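Galectin (Ovis aries, PDB 6N44) probably binds carbohydrate, as a galectin with a galactose-binding site, and assembles from two copies of the same beta-sandwich chain. Local coordinates at residues P89-Q93 against F104-K108; C19-K23 against S135-L139; M3-N8 against I131-V136. All blocks are in the same frame, centred on the assembly; numbering follows the deposited sequence.

Interaction 1: P89-Q93 against F104-K108; sequences PFELQ and FVNNK
Leu92 lays its CD1 methyl against CG2 of Val105, 3.9 Å away, the two side chains sharing one face of an antiparallel sheet as a non-hydrogen-bonded pair with CA atoms 4.5 Å apart. The chi1/chi2 t,p rotamer of Leu92 and the t rotamer of Val105 set this overlap. The next pair, Gln93 with Phe104, is hydrogen-bonded: Gln93 N to Phe104 O is 2.8 Å and Phe104 N to Gln93 O 2.9 Å, and both side chains lie on the other face. Beyond Val105 a type I' turn from Val105 to Lys108 leads from strand 100-105 into strand 108-114. Asn106 (phi/psi 50/46) and Asn107 (70/12) take left-handed conformations at its corners, and Val105 N to Lys108 O and Lys108 N to Val105 O, each 2.9 Å, close it as a tight two-residue hairpin turn. Asn106 N still reaches Glu91 O at 2.8 Å, but the return bond comes from a side chain: with Asn106 at chi1 m, Glu91 N donates to its OD1 at 2.9 Å, so the carboxamide takes the place of a backbone acceptor. One water joins Pro89 O to Asn106 ND2, 3.0 Å from each. The contact itself belongs to the preceding hairpin, 90-97 with 100-105; both hairpins lie in the five-stranded sheet of the galectin beta sandwich. Leu92 and Phe90 pack inward on Leu38 of the facing sheet, strand 19-28 flanks 90-97, and on the outer face Gln93 NE2 bonds Cys19 O of the second subunit and Phe104 packs on its Val18.

Interaction 2: C19-K23 against S135-L139; sequences CYMVK and SVDTL
An antiparallel strand pairing joins an early part of the chain to its C terminus at one edge of the galectin beta sandwich, where strand 131-138 is the outermost strand of the five-stranded sheet within this chain and lies beside strand 19-28. The axes of 19-23 and 135-138 come within 4.7 Å, and their N-to-C directions differ by 173°; both backbones are extended. Lys23 and Asp137 form a hydrogen-bonded pair with CA atoms 5.1 Å apart: Lys23 N to Asp137 O is 2.8 Å and Asp137 N to Lys23 O 2.9 Å. Val22 and Thr138, the next pair, are non-hydrogen-bonded at a CA-CA distance of 4.5 Å, and Leu139 N then donates to Met21 O at 2.9 Å. The intervening CA-H groups also point at carbonyls, Thr138 CA lying 3.1 Å from Met21 O and Val22 CA 3.4 Å from Asp137 O. On the face of Val22 and Thr138, Val22 CG2 lies 4.1 Å from Thr138 CG2. Val22 CG1 touches Val136 CG1 at 4.4 Å, and Tyr20, chi1 t, brings OH to 3.3 Å from Thr138 CB; both valines pack on Leu125 of the facing sheet. The face of Lys23 and Asp137 turns toward the second subunit. There Met21 meets Met21 of that subunit, and Leu139 O accepts a hydrogen bond from its Lys23 NZ, so the C-terminal residue takes part in the dimer interface. Beside the Lys23-Asp137 pair, a water donates to Lys23 O and Asp137 OD2, 2.7 Å from each, and accepts from Ser135 OG at 2.8 Å.

Interaction 3: M3-N8 against I131-V136; sequences MDSLPN and IVLTSV
Leu6 has the largest surface covered here, at 80 Å², as the N-terminal arm crosses strand 131-138 at the edge of the galectin beta sandwich. Its backbone is extended (phi/psi -94/160), and Leu6 N donates to Leu133 O at 2.8 Å in a nearly straight bond. The m,t rotamer directs CD1 to Ser135 CA at 3.6 Å and Val136 CG2 at 4.2 Å. Leu133, with 69 Å² covered, supplies CD2 to Leu6 CB at 4.1 Å; in its t,p rotamer it also packs between the sheets, against Ile24 and Ala26 on strand 19-28 and Val127 on strand 124-129. A water accepts from Leu133 N (2.9 Å) and donates to Leu6 O (2.7 Å), adding a second backbone link where the arm has left direct bonding distance. Nearer the N terminus, Met3 CE touches Thr134 CG2 at 3.5 Å, and Ser5 CB lies 3.7 Å from Val132 CG1. Thr134, at phi/psi -101/-34, and Ser135 together face Lys25 in a classic beta bulge, and Thr134 OG1 bonds to Lys25 O. The arm itself forms no regular strand and lies on the surface, away from the galactose-binding residues. Asn8, covered over 53 Å², ends the contact: its ND2 donates to Gly129 O as well as to Ile131 O, the latter at 3.3 Å.

From the N terminus, the arm 3-8 comes first, and its contact with 131-136 in interaction 3 closes a loop of 122 residues. Strand 19-28 then enters the five-stranded sheet, and interaction 2 closes a slightly shorter loop of 111 residues onto the end of the same final strand, sharing Ser135 and Val136 with interaction 3. Interaction 1, a local hairpin, falls within both loops. The contacts succeed one another across that sheet: Gln93 and Glu91 of interaction 1 pack on Met21 and Lys23 of interaction 2, and the arm covers the outermost strand beyond. Interactions 1 and 2 also meet the second subunit; interaction 3 does not.

Interaction 1: P89-Q93 against F104-K108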
loop_
_atom_site.group_PDB
_atom_site.type_symbol
_atom_site.label_atom_id
_atom_site.label_comp_id
_atom_site.label_asym_id
_atom_site.label_seq_id
_atom_site.Cartn_x
_atom_site.Cartn_y
_atom_site.Cartn_z
ATOM N N PRO A 89 10.442 -6.587 17.881
ATOM C CA PRO A 89 10.035 -5.535 16.944
ATOM C C PRO A 89 8.976 -6.064 15.991
ATOM O O PRO A 89 9.000 -7.231 15.590
ATOM C CB PRO A 89 11.337 -5.180 16.217
ATOM C CG PRO A 89 12.424 -5.597 17.190
ATOM C CD PRO A 89 11.884 -6.863 17.815
ATOM N N PHE A 90 8.017 -5.207 15.663
ATOM C CA PHE A 90 6.918 -5.577 14.786
ATOM C C PHE A 90 6.800 -4.565 13.658
ATOM O O PHE A 90 7.271 -3.421 13.748
ATOM C CB PHE A 90 5.584 -5.686 15.558
ATOM C CG PHE A 90 5.176 -4.412 16.288
ATOM C CD1 PHE A 90 4.428 -3.423 15.648
ATOM C CD2 PHE A 90 5.524 -4.213 17.618
ATOM C CE1 PHE A 90 4.047 -2.244 16.323
ATOM C CE2 PHE A 90 5.148 -3.027 18.299
ATOM C CZ PHE A 90 4.409 -2.052 17.654
ATOM N N GLU A 91 6.157 -5.011 12.590
ATOM C CA GLU A 91 5.768 -4.160 11.480
ATOM C C GLU A 91 4.249 -4.105 11.410
ATOM O O GLU A 91 3.597 -5.122 11.153
ATOM C CB GLU A 91 6.341 -4.685 10.168
ATOM C CG GLU A 91 5.884 -3.890 8.986
ATOM C CD GLU A 91 6.450 -4.442 7.692
ATOM O OE1 GLU A 91 5.654 -4.673 6.759
ATOM O OE2 GLU A 91 7.683 -4.665 7.633
ATOM N N LEU A 92 3.695 -2.920 11.625
ATOM C CA LEU A 92 2.261 -2.691 11.588
ATOM C C LEU A 92 1.930 -1.911 10.319
ATOM O O LEU A 92 2.482 -0.824 10.091
ATOM C CB LEU A 92 1.813 -1.941 12.842
ATOM C CG LEU A 92 0.417 -1.322 12.870
ATOM C CD1 LEU A 92 -0.689 -2.391 12.807
ATOM C CD2 LEU A 92 0.284 -0.472 14.121
ATOM N N GLN A 93 1.037 -2.464 9.496
ATOM C CA GLN A 93 0.632 -1.835 8.241
ATOM C C GLN A 93 -0.852 -1.511 8.247
ATOM O O GLN A 93 -1.676 -2.369 8.591
ATOM C CB GLN A 93 0.912 -2.741 7.041
ATOM C CG GLN A 93 2.357 -2.847 6.629
ATOM C CD GLN A 93 2.512 -3.876 5.531
ATOM O OE1 GLN A 93 2.363 -5.083 5.775
ATOM N NE2 GLN A 93 2.751 -3.405 4.300
ATOM N N PHE A 104 -2.459 -5.144 8.982
ATOM C CA PHE A 104 -1.526 -6.255 8.941
ATOM C C PHE A 104 -0.461 -6.022 9.997
ATOM O O PHE A 104 -0.051 -4.882 10.244
ATOM C CB PHE A 104 -0.839 -6.395 7.562
ATOM C CG PHE A 104 -1.792 -6.583 6.424
ATOM C CD1 PHE A 104 -2.010 -7.849 5.888
ATOM C CD2 PHE A 104 -2.480 -5.500 5.896
ATOM C CE1 PHE A 104 -2.891 -8.030 4.818
ATOM C CE2 PHE A 104 -3.368 -5.669 4.834
ATOM C CZ PHE A 104 -3.573 -6.949 4.304
ATOM N N VAL A 105 -0.023 -7.105 10.621
ATOM C CA VAL A 105 1.126 -7.098 11.505
ATOM C C VAL A 105 2.065 -8.201 11.034
ATOM O O VAL A 105 1.644 -9.353 10.886
ATOM C CB VAL A 105 0.718 -7.312 12.974
ATOM C CG1 VAL A 105 1.968 -7.403 13.842
ATOM C CG2 VAL A 105 -0.216 -6.194 13.452
ATOM N N ASN A 106 3.326 -7.850 10.795
ATOM C CA ASN A 106 4.336 -8.804 10.332
ATOM C C ASN A 106 3.832 -9.611 9.135
ATOM O O ASN A 106 3.950 -10.834 9.079
ATOM C CB ASN A 106 4.776 -9.716 11.474
ATOM C CG ASN A 106 5.356 -8.930 12.641
ATOM O OD1 ASN A 106 5.981 -7.901 12.436
ATOM N ND2 ASN A 106 5.125 -9.399 13.865
ATOM N N ASN A 107 3.239 -8.905 8.175
ATOM C CA ASN A 107 2.763 -9.470 6.914
ATOM C C ASN A 107 1.541 -10.370 7.077
ATOM O O ASN A 107 1.183 -11.069 6.133
ATOM C CB ASN A 107 3.874 -10.250 6.184
ATOM C CG ASN A 107 5.117 -9.400 5.934
ATOM O OD1 ASN A 107 5.021 -8.222 5.571
ATOM N ND2 ASN A 107 6.296 -9.996 6.131
ATOM N N LYS A 108 0.884 -10.374 8.241
ATOM C CA LYS A 108 -0.317 -11.180 8.402
ATOM C C LYS A 108 -1.529 -10.288 8.635
ATOM O O LYS A 108 -1.431 -9.303 9.371
ATOM C CB LYS A 108 -0.173 -12.177 9.569
ATOM C CG LYS A 108 0.954 -13.197 9.340
ATOM C CD LYS A 108 0.529 -14.599 9.690
ATOM C CE LYS A 108 1.680 -15.589 9.530
ATOM N NZ LYS A 108 1.437 -16.812 10.349
HETATM O O HOH W 1 6.633 -8.929 16.422
HETATM O O HOH W 2 2.987 -6.098 8.190
HETATM O O HOH W 3 7.264 -7.364 5.410
#

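Interaction 2: C19-K23 against S135-L139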
loop_
_atom_site.group_PDB
_atom_site.type_symbol
_atom_site.label_atom_id
_atom_site.label_comp_id
_atom_site.label_asym_id
_atom_site.label_seq_id
_atom_site.Cartn_x
_atom_site.Cartn_y
_atom_site.Cartn_z
ATOM N N CYS A 19 -6.015 4.045 -2.404
ATOM C CA CYS A 19 -4.945 3.045 -2.437
ATOM C C CYS A 19 -3.744 3.681 -1.743
ATOM O O CYS A 19 -2.914 4.319 -2.393
ATOM C CB CYS A 19 -4.593 2.612 -3.856
ATOM S SG CYS A 19 -3.302 1.338 -3.856
ATOM N N TYR A 20 -3.676 3.502 -0.423
ATOM C CA TYR A 20 -2.751 4.235 0.437
ATOM C C TYR A 20 -2.232 3.315 1.534
ATOM O O TYR A 20 -3.007 2.574 2.141
ATOM C CB TYR A 20 -3.457 5.448 1.059
ATOM C CG TYR A 20 -2.554 6.426 1.763
ATOM C CD1 TYR A 20 -2.100 7.576 1.109
ATOM C CD2 TYR A 20 -2.165 6.218 3.077
ATOM C CE1 TYR A 20 -1.282 8.489 1.749
ATOM C CE2 TYR A 20 -1.341 7.126 3.739
ATOM C CZ TYR A 20 -0.902 8.250 3.069
ATOM O OH TYR A 20 -0.112 9.155 3.726
ATOM N N MET A 21 -0.930 3.375 1.804
ATOM C CA MET A 21 -0.307 2.489 2.776
ATOM C C MET A 21 0.463 3.282 3.815
ATOM O O MET A 21 1.194 4.218 3.472
ATOM C CB MET A 21 0.639 1.499 2.126
ATOM C CG MET A 21 1.240 0.532 3.150
ATOM S SD MET A 21 2.407 -0.579 2.370
ATOM C CE MET A 21 1.358 -1.251 1.094
ATOM N N VAL A 22 0.279 2.901 5.079
ATOM C CA VAL A 22 1.097 3.337 6.205
ATOM C C VAL A 22 1.846 2.117 6.717
ATOM O O VAL A 22 1.233 1.069 6.961
ATOM C CB VAL A 22 0.242 3.933 7.338
ATOM C CG1 VAL A 22 1.145 4.360 8.524
ATOM C CG2 VAL A 22 -0.627 5.095 6.833
ATOM N N LYS A 23 3.160 2.246 6.888
ATOM C CA LYS A 23 3.972 1.173 7.449
ATOM C C LYS A 23 4.733 1.704 8.653
ATOM O O LYS A 23 5.581 2.590 8.509
ATOM C CB LYS A 23 4.957 0.605 6.433
ATOM C CG LYS A 23 5.716 -0.589 7.010
ATOM C CD LYS A 23 6.799 -1.105 6.098
ATOM C CE LYS A 23 6.249 -1.470 4.728
ATOM N NZ LYS A 23 7.275 -2.248 3.945
ATOM N N SER A 135 10.417 3.734 12.486
ATOM C CA SER A 135 10.117 4.351 11.197
ATOM C C SER A 135 8.617 4.364 10.956
ATOM O O SER A 135 7.872 3.530 11.477
ATOM C CB SER A 135 10.815 3.641 10.032
ATOM O OG SER A 135 10.443 2.278 9.971
ATOM N N VAL A 136 8.192 5.348 10.173
ATOM C CA VAL A 136 6.818 5.480 9.707
ATOM C C VAL A 136 6.921 5.901 8.250
ATOM O O VAL A 136 7.507 6.945 7.947
ATOM C CB VAL A 136 6.013 6.518 10.508
ATOM C CG1 VAL A 136 4.588 6.665 9.931
ATOM C CG2 VAL A 136 5.982 6.173 12.014
ATOM N N ASP A 137 6.395 5.084 7.350
ATOM C CA ASP A 137 6.464 5.378 5.936
ATOM C C ASP A 137 5.065 5.346 5.356
ATOM O O ASP A 137 4.211 4.574 5.803
ATOM C CB ASP A 137 7.361 4.378 5.209
ATOM C CG ASP A 137 8.803 4.525 5.598
ATOM O OD1 ASP A 137 9.409 5.526 5.173
ATOM O OD2 ASP A 137 9.332 3.659 6.337
ATOM N N THR A 138 4.833 6.191 4.351
ATOM C CA THR A 138 3.546 6.222 3.678
ATOM C C THR A 138 3.753 6.245 2.168
ATOM O O THR A 138 4.750 6.765 1.657
ATOM C CB THR A 138 2.698 7.432 4.111
ATOM O OG1 THR A 138 3.317 8.637 3.652
ATOM C CG2 THR A 138 2.531 7.498 5.646
ATOM N N LEU A 139 2.794 5.660 1.467
ATOM C CA LEU A 139 2.765 5.636 0.011
ATOM C C LEU A 139 1.315 5.412 -0.452
ATOM O O LEU A 139 0.853 6.109 -1.363
ATOM C CB LEU A 139 3.684 4.544 -0.547
ATOM C CG LEU A 139 3.825 4.554 -2.060
ATOM C CD1 LEU A 139 4.581 5.808 -2.518
ATOM C CD2 LEU A 139 4.508 3.272 -2.541
HETATM O O HOH W 4 8.255 2.069 8.261
#

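Interaction 3: M3-N8 against I131-V136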
loop_
_atom_site.group_PDB
_atom_site.type_symbol
_atom_site.label_atom_id
_atom_site.label_comp_id
_atom_site.label_asym_id
_atom_site.label_seq_id
_atom_site.Cartn_x
_atom_site.Cartn_y
_atom_site.Cartn_z
ATOM N N MET A 3 19.974 3.008 20.175
ATOM C CA MET A 3 19.393 2.840 18.849
ATOM C C MET A 3 18.640 4.117 18.499
ATOM O O MET A 3 18.068 4.772 19.379
ATOM C CB MET A 3 18.460 1.622 18.780
ATOM C CG MET A 3 17.251 1.707 19.716
ATOM S SD MET A 3 16.089 0.313 19.632
ATOM C CE MET A 3 15.422 0.508 17.981
ATOM N N ASP A 4 18.663 4.473 17.213
ATOM C CA ASP A 4 17.951 5.660 16.754
ATOM C C ASP A 4 16.448 5.431 16.781
ATOM O O ASP A 4 15.961 4.321 16.540
ATOM C CB ASP A 4 18.375 6.033 15.337
ATOM C CG ASP A 4 19.866 6.135 15.194
ATOM O OD1 ASP A 4 20.421 7.158 15.640
ATOM O OD2 ASP A 4 20.480 5.196 14.636
ATOM N N SER A 5 15.705 6.498 17.060
ATOM C CA SER A 5 14.258 6.382 17.025
ATOM C C SER A 5 13.647 7.749 16.744
ATOM O O SER A 5 14.312 8.787 16.798
ATOM C CB SER A 5 13.719 5.778 18.326
ATOM O OG SER A 5 13.995 6.623 19.419
ATOM N N LEU A 6 12.385 7.722 16.452
ATOM C CA LEU A 6 11.580 8.874 16.097
ATOM C C LEU A 6 10.893 9.426 17.332
ATOM O O LEU A 6 10.726 8.721 18.333
ATOM C CB LEU A 6 10.537 8.476 15.054
ATOM C CG LEU A 6 11.034 8.136 13.653
ATOM C CD1 LEU A 6 9.890 7.535 12.875
ATOM C CD2 LEU A 6 11.535 9.405 12.966
ATOM N N PRO A 7 10.460 10.685 17.289
ATOM C CA PRO A 7 9.737 11.246 18.432
ATOM C C PRO A 7 8.457 10.470 18.701
ATOM O O PRO A 7 7.827 9.924 17.795
ATOM C CB PRO A 7 9.437 12.685 17.990
ATOM C CG PRO A 7 10.499 12.992 16.980
ATOM C CD PRO A 7 10.657 11.684 16.226
ATOM N N ASN A 8 8.082 10.421 19.969
ATOM C CA ASN A 8 6.857 9.752 20.391
ATOM C C ASN A 8 6.170 10.660 21.399
ATOM O O ASN A 8 6.690 10.863 22.488
ATOM C CB ASN A 8 7.172 8.376 20.996
ATOM C CG ASN A 8 5.947 7.689 21.589
ATOM O OD1 ASN A 8 4.819 8.202 21.545
ATOM N ND2 ASN A 8 6.167 6.515 22.148
ATOM N N ILE A 131 6.178 2.674 23.326
ATOM C CA ILE A 131 6.880 2.073 22.201
ATOM C C ILE A 131 8.177 2.817 21.923
ATOM O O ILE A 131 8.310 4.011 22.210
ATOM C CB ILE A 131 5.995 2.060 20.922
ATOM C CG1 ILE A 131 5.589 3.481 20.533
ATOM C CG2 ILE A 131 4.749 1.206 21.114
ATOM C CD1 ILE A 131 4.865 3.563 19.187
ATOM N N VAL A 132 9.136 2.098 21.351
ATOM C CA VAL A 132 10.221 2.712 20.599
ATOM C C VAL A 132 9.834 2.650 19.125
ATOM O O VAL A 132 9.659 1.560 18.561
ATOM C CB VAL A 132 11.571 2.031 20.862
ATOM C CG1 VAL A 132 12.666 2.696 20.012
ATOM C CG2 VAL A 132 11.933 2.133 22.346
ATOM N N LEU A 133 9.665 3.821 18.517
ATOM C CA LEU A 133 9.201 3.946 17.142
ATOM C C LEU A 133 10.414 4.188 16.252
ATOM O O LEU A 133 11.131 5.177 16.439
ATOM C CB LEU A 133 8.205 5.099 17.021
ATOM C CG LEU A 133 7.677 5.426 15.619
ATOM C CD1 LEU A 133 6.784 4.307 15.105
ATOM C CD2 LEU A 133 6.922 6.743 15.638
ATOM N N THR A 134 10.659 3.286 15.305
ATOM C CA THR A 134 11.850 3.445 14.475
ATOM C C THR A 134 11.566 4.026 13.099
ATOM O O THR A 134 12.403 4.774 12.587
ATOM C CB THR A 134 12.616 2.112 14.321
ATOM O OG1 THR A 134 11.794 1.128 13.687
ATOM C CG2 THR A 134 13.050 1.596 15.672
ATOM N N SER A 135 10.417 3.734 12.486
ATOM C CA SER A 135 10.117 4.351 11.197
ATOM C C SER A 135 8.617 4.364 10.956
ATOM O O SER A 135 7.872 3.530 11.477
ATOM C CB SER A 135 10.815 3.641 10.032
ATOM O OG SER A 135 10.443 2.278 9.971
ATOM N N VAL A 136 8.192 5.348 10.173
ATOM C CA VAL A 136 6.818 5.480 9.707
ATOM C C VAL A 136 6.921 5.901 8.250
ATOM O O VAL A 136 7.507 6.945 7.947
ATOM C CB VAL A 136 6.013 6.518 10.508
ATOM C CG1 VAL A 136 4.588 6.665 9.931
ATOM C CG2 VAL A 136 5.982 6.173 12.014
HETATM O O HOH W 5 14.713 5.421 13.524
HETATM O O HOH W 6 10.333 6.414 19.678
#